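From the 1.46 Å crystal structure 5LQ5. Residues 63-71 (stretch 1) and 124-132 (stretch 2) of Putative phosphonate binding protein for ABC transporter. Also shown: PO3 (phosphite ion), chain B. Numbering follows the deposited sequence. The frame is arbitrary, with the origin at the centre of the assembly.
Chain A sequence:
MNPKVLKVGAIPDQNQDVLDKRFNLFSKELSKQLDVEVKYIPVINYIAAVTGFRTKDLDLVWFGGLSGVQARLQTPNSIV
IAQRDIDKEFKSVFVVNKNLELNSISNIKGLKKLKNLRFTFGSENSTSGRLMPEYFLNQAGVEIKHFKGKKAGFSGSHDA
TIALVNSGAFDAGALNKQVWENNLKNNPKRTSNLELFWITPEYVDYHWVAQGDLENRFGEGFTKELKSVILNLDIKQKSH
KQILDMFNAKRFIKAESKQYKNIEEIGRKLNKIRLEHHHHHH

Stretch 1 (63-71) FGGLSGVQA
Stretch 2 124-132: ENSTSGRLM

Each stretch enters a helix from its N-terminal side, and the two helix starts meet around the phosphite ion. In stretch 1, F63 is extended (phi/psi -101/158), G64 occupies the N-cap position (-80/176), and the helix begins at G65 and continues past A71, with phi between -59 and -68° and psi between -32 and -54°. Its i to i+4 bonding begins with G68 N to G64 O (2.8 Å) and V69 N to G65 O (3.0 Å). Stretch 2 approaches through E124 (-56/-28), N125 (-106/17) and the N-cap residue S126 (-82/132), and is helical from T127 and beyond M132. Here the first turn is wider, of pi type: L131 N donates to S126 O (2.8 Å) and M132 N to T127 O (2.9 Å), with G129 at -108/-8 and R130 at -145/-62. The helix axes come within 9.9 Å, their N-to-C directions 79° apart. The CA atoms of L66 and T127 lie 5.5 Å apart, and those of S67 and N125 6.3 Å. The stretches bury 305 Å² between them.

T127 joins the two helix starts. Its CB points toward stretch 1, and with chi1 at -42° (m) T127 OG1 accepts a nearly linear hydrogen bond from L66 N (2.8 Å, 176°), an amide in the first turn that has no carbonyl of its own helix to bind. G65 N is also close to T127 OG1, at 3.0 Å. T127 OG1 also donates to PO3 O2 (2.8 Å), linking the first turn of stretch 1 to the ligand. T127 N reaches PO3 O2 as well (2.8 Å), while S128 binds PO3 O1 through N (2.9 Å) and OG (2.7 Å; chi1 69°, p). The CA-to-CB bond of S126 points away from stretch 1 (chi1 177°, t); S126 OG donates to PO3 O3 (2.7 Å) and accepts the capping bond from G129 N (2.8 Å). G64 CA approaches PO3 O2 to 3.4 Å, and a CB on G64 would lie only 2.0 Å from PO3 O2.

L66 has the largest covered area, 92 Å². The CA-to-CB bond of L66 points toward stretch 2, and with chi1 179° (t) and chi2 60° (p) L66 CD2 lies 3.7 Å from N125 O and 4.3 Å from L131 CB, the latter a loose apolar contact. The CA-to-CB bond of L131 (chi1 -172°, t; chi2 74°, p) also points toward stretch 1. One turn beyond L66, Q70 (chi1 -67°, m; chi2 168°, t; chi3 -29°) extends its amide to N125 (chi1 -70°, m; chi2 -47°), and Q70 NE2 donates to N125 OD1 at 3.2 Å and 173°.

Water 1 bridges the backbones, accepting from S67 N (3.0 Å) and donating to N125 O (2.7 Å) and PO3 O2 (2.5 Å). It spans the gap where S67 N and N125 O stand 4.2 Å apart. S67 OG (chi1 49°, p) accepts a weak bond from G64 N (3.0 Å, 134°).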

# COMPACT_ATOMS: atom_id res chain seq x y z
N PHE A 63 -1.14 6.37 -2.17
CA PHE A 63 -0.08 6.11 -1.21
C PHE A 63 -0.51 5.06 -0.17
O PHE A 63 -1.71 4.85 0.09
CB PHE A 63 0.29 7.39 -0.45
CG PHE A 63 1.25 8.30 -1.17
CD1 PHE A 63 2.54 7.87 -1.47
CD2 PHE A 63 0.88 9.57 -1.58
CE1 PHE A 63 3.45 8.70 -2.14
CE2 PHE A 63 1.78 10.41 -2.21
CZ PHE A 63 3.07 9.96 -2.52
N GLY A 64 0.47 4.41 0.45
CA GLY A 64 0.29 3.69 1.66
C GLY A 64 0.28 4.66 2.85
O GLY A 64 0.55 5.86 2.67
N GLY A 65 0.04 4.15 4.05
CA GLY A 65 0.03 5.01 5.24
C GLY A 65 1.35 5.74 5.48
O GLY A 65 1.39 6.97 5.55
N LEU A 66 2.43 4.94 5.52
CA LEU A 66 3.76 5.50 5.77
C LEU A 66 4.21 6.41 4.66
O LEU A 66 4.69 7.52 4.87
CB LEU A 66 4.82 4.41 6.04
CG LEU A 66 6.25 4.89 6.29
CD1 LEU A 66 6.32 5.81 7.51
CD2 LEU A 66 7.14 3.68 6.49
N SER A 67 4.10 5.92 3.43
CA SER A 67 4.61 6.73 2.29
C SER A 67 3.76 8.01 2.10
O SER A 67 4.28 9.06 1.68
CB SER A 67 4.62 5.87 1.01
OG SER A 67 3.40 5.17 0.76
N GLY A 68 2.47 7.94 2.41
CA GLY A 68 1.64 9.13 2.34
C GLY A 68 2.00 10.18 3.41
O GLY A 68 2.05 11.38 3.14
N VAL A 69 2.30 9.70 4.61
CA VAL A 69 2.84 10.57 5.69
C VAL A 69 4.15 11.22 5.24
O VAL A 69 4.33 12.42 5.33
CB VAL A 69 3.00 9.80 6.99
CG1 VAL A 69 3.86 10.58 7.99
CG2 VAL A 69 1.63 9.49 7.59
N GLN A 70 5.05 10.41 4.69
CA GLN A 70 6.34 10.91 4.22
C GLN A 70 6.13 11.99 3.14
O GLN A 70 6.76 13.06 3.17
CB GLN A 70 7.21 9.78 3.62
CG GLN A 70 7.69 8.73 4.65
CD GLN A 70 8.29 7.49 4.02
OE1 GLN A 70 7.92 7.12 2.90
NE2 GLN A 70 9.19 6.85 4.70
N ALA A 71 5.28 11.68 2.17
CA ALA A 71 5.01 12.61 1.10
C ALA A 71 4.45 13.95 1.58
O ALA A 71 4.85 15.00 1.08
CB ALA A 71 4.08 12.00 0.05
N GLU A 124 10.90 -1.39 2.04
CA GLU A 124 11.37 -0.79 3.29
C GLU A 124 10.38 0.25 3.80
O GLU A 124 10.30 0.47 4.99
CB GLU A 124 12.71 -0.07 3.05
CG GLU A 124 13.90 -0.99 2.69
CD GLU A 124 14.08 -1.30 1.20
OE1 GLU A 124 13.13 -1.09 0.39
OE2 GLU A 124 15.20 -1.76 0.85
N ASN A 125 9.61 0.88 2.88
CA ASN A 125 8.67 1.96 3.20
C ASN A 125 7.21 1.53 3.17
O ASN A 125 6.31 2.37 3.15
CB ASN A 125 8.94 3.18 2.28
CG ASN A 125 10.26 3.86 2.60
OD1 ASN A 125 10.57 4.12 3.73
ND2 ASN A 125 11.03 4.13 1.61
N SER A 126 7.00 0.23 3.19
CA SER A 126 5.61 -0.34 3.22
C SER A 126 5.01 -0.35 4.63
O SER A 126 5.68 -0.73 5.60
CB SER A 126 5.59 -1.76 2.66
OG SER A 126 4.28 -2.29 2.75
N THR A 127 3.79 0.13 4.74
CA THR A 127 3.04 0.08 5.98
C THR A 127 2.69 -1.37 6.37
O THR A 127 3.05 -1.84 7.46
CB THR A 127 1.73 0.90 5.87
OG1 THR A 127 2.00 2.15 5.17
CG2 THR A 127 1.18 1.19 7.28
N SER A 128 1.98 -2.04 5.46
CA SER A 128 1.50 -3.41 5.66
C SER A 128 2.54 -4.52 5.43
O SER A 128 2.37 -5.64 5.88
CB SER A 128 0.27 -3.66 4.81
OG SER A 128 0.58 -3.70 3.42
N GLY A 129 3.62 -4.14 4.76
CA GLY A 129 4.67 -5.08 4.42
C GLY A 129 5.96 -4.89 5.20
O GLY A 129 6.84 -5.71 5.13
N ARG A 130 6.04 -3.82 5.97
CA ARG A 130 7.25 -3.57 6.76
C ARG A 130 6.99 -2.92 8.10
O ARG A 130 7.34 -3.49 9.12
CB ARG A 130 8.29 -2.76 5.98
CG ARG A 130 9.66 -2.71 6.64
CD ARG A 130 9.79 -1.58 7.64
NE ARG A 130 11.05 -1.70 8.39
CZ ARG A 130 12.25 -1.31 7.95
NH1 ARG A 130 12.38 -0.68 6.79
NH2 ARG A 130 13.34 -1.53 8.69
N LEU A 131 6.44 -1.70 8.11
CA LEU A 131 6.35 -0.90 9.33
C LEU A 131 5.57 -1.64 10.40
O LEU A 131 6.05 -1.83 11.54
CB LEU A 131 5.74 0.47 9.06
CG LEU A 131 5.80 1.42 10.25
CD1 LEU A 131 7.21 1.96 10.48
CD2 LEU A 131 4.76 2.55 10.12
N MET A 132 4.34 -2.02 10.07
CA MET A 132 3.49 -2.66 11.06
C MET A 132 3.98 -4.08 11.40
O MET A 132 4.05 -4.41 12.57
CB MET A 132 2.04 -2.56 10.64
CG MET A 132 1.54 -1.09 10.62
SD MET A 132 1.84 -0.09 12.09
CE MET A 132 0.93 -1.07 13.28
P PO3 B . 1.53 -0.21 1.99
O1 PO3 B . 0.75 -1.05 3.06
O2 PO3 B . 2.29 1.05 2.57
O3 PO3 B . 2.49 -1.11 1.16
O HOH W 1 3.78 3.07 2.40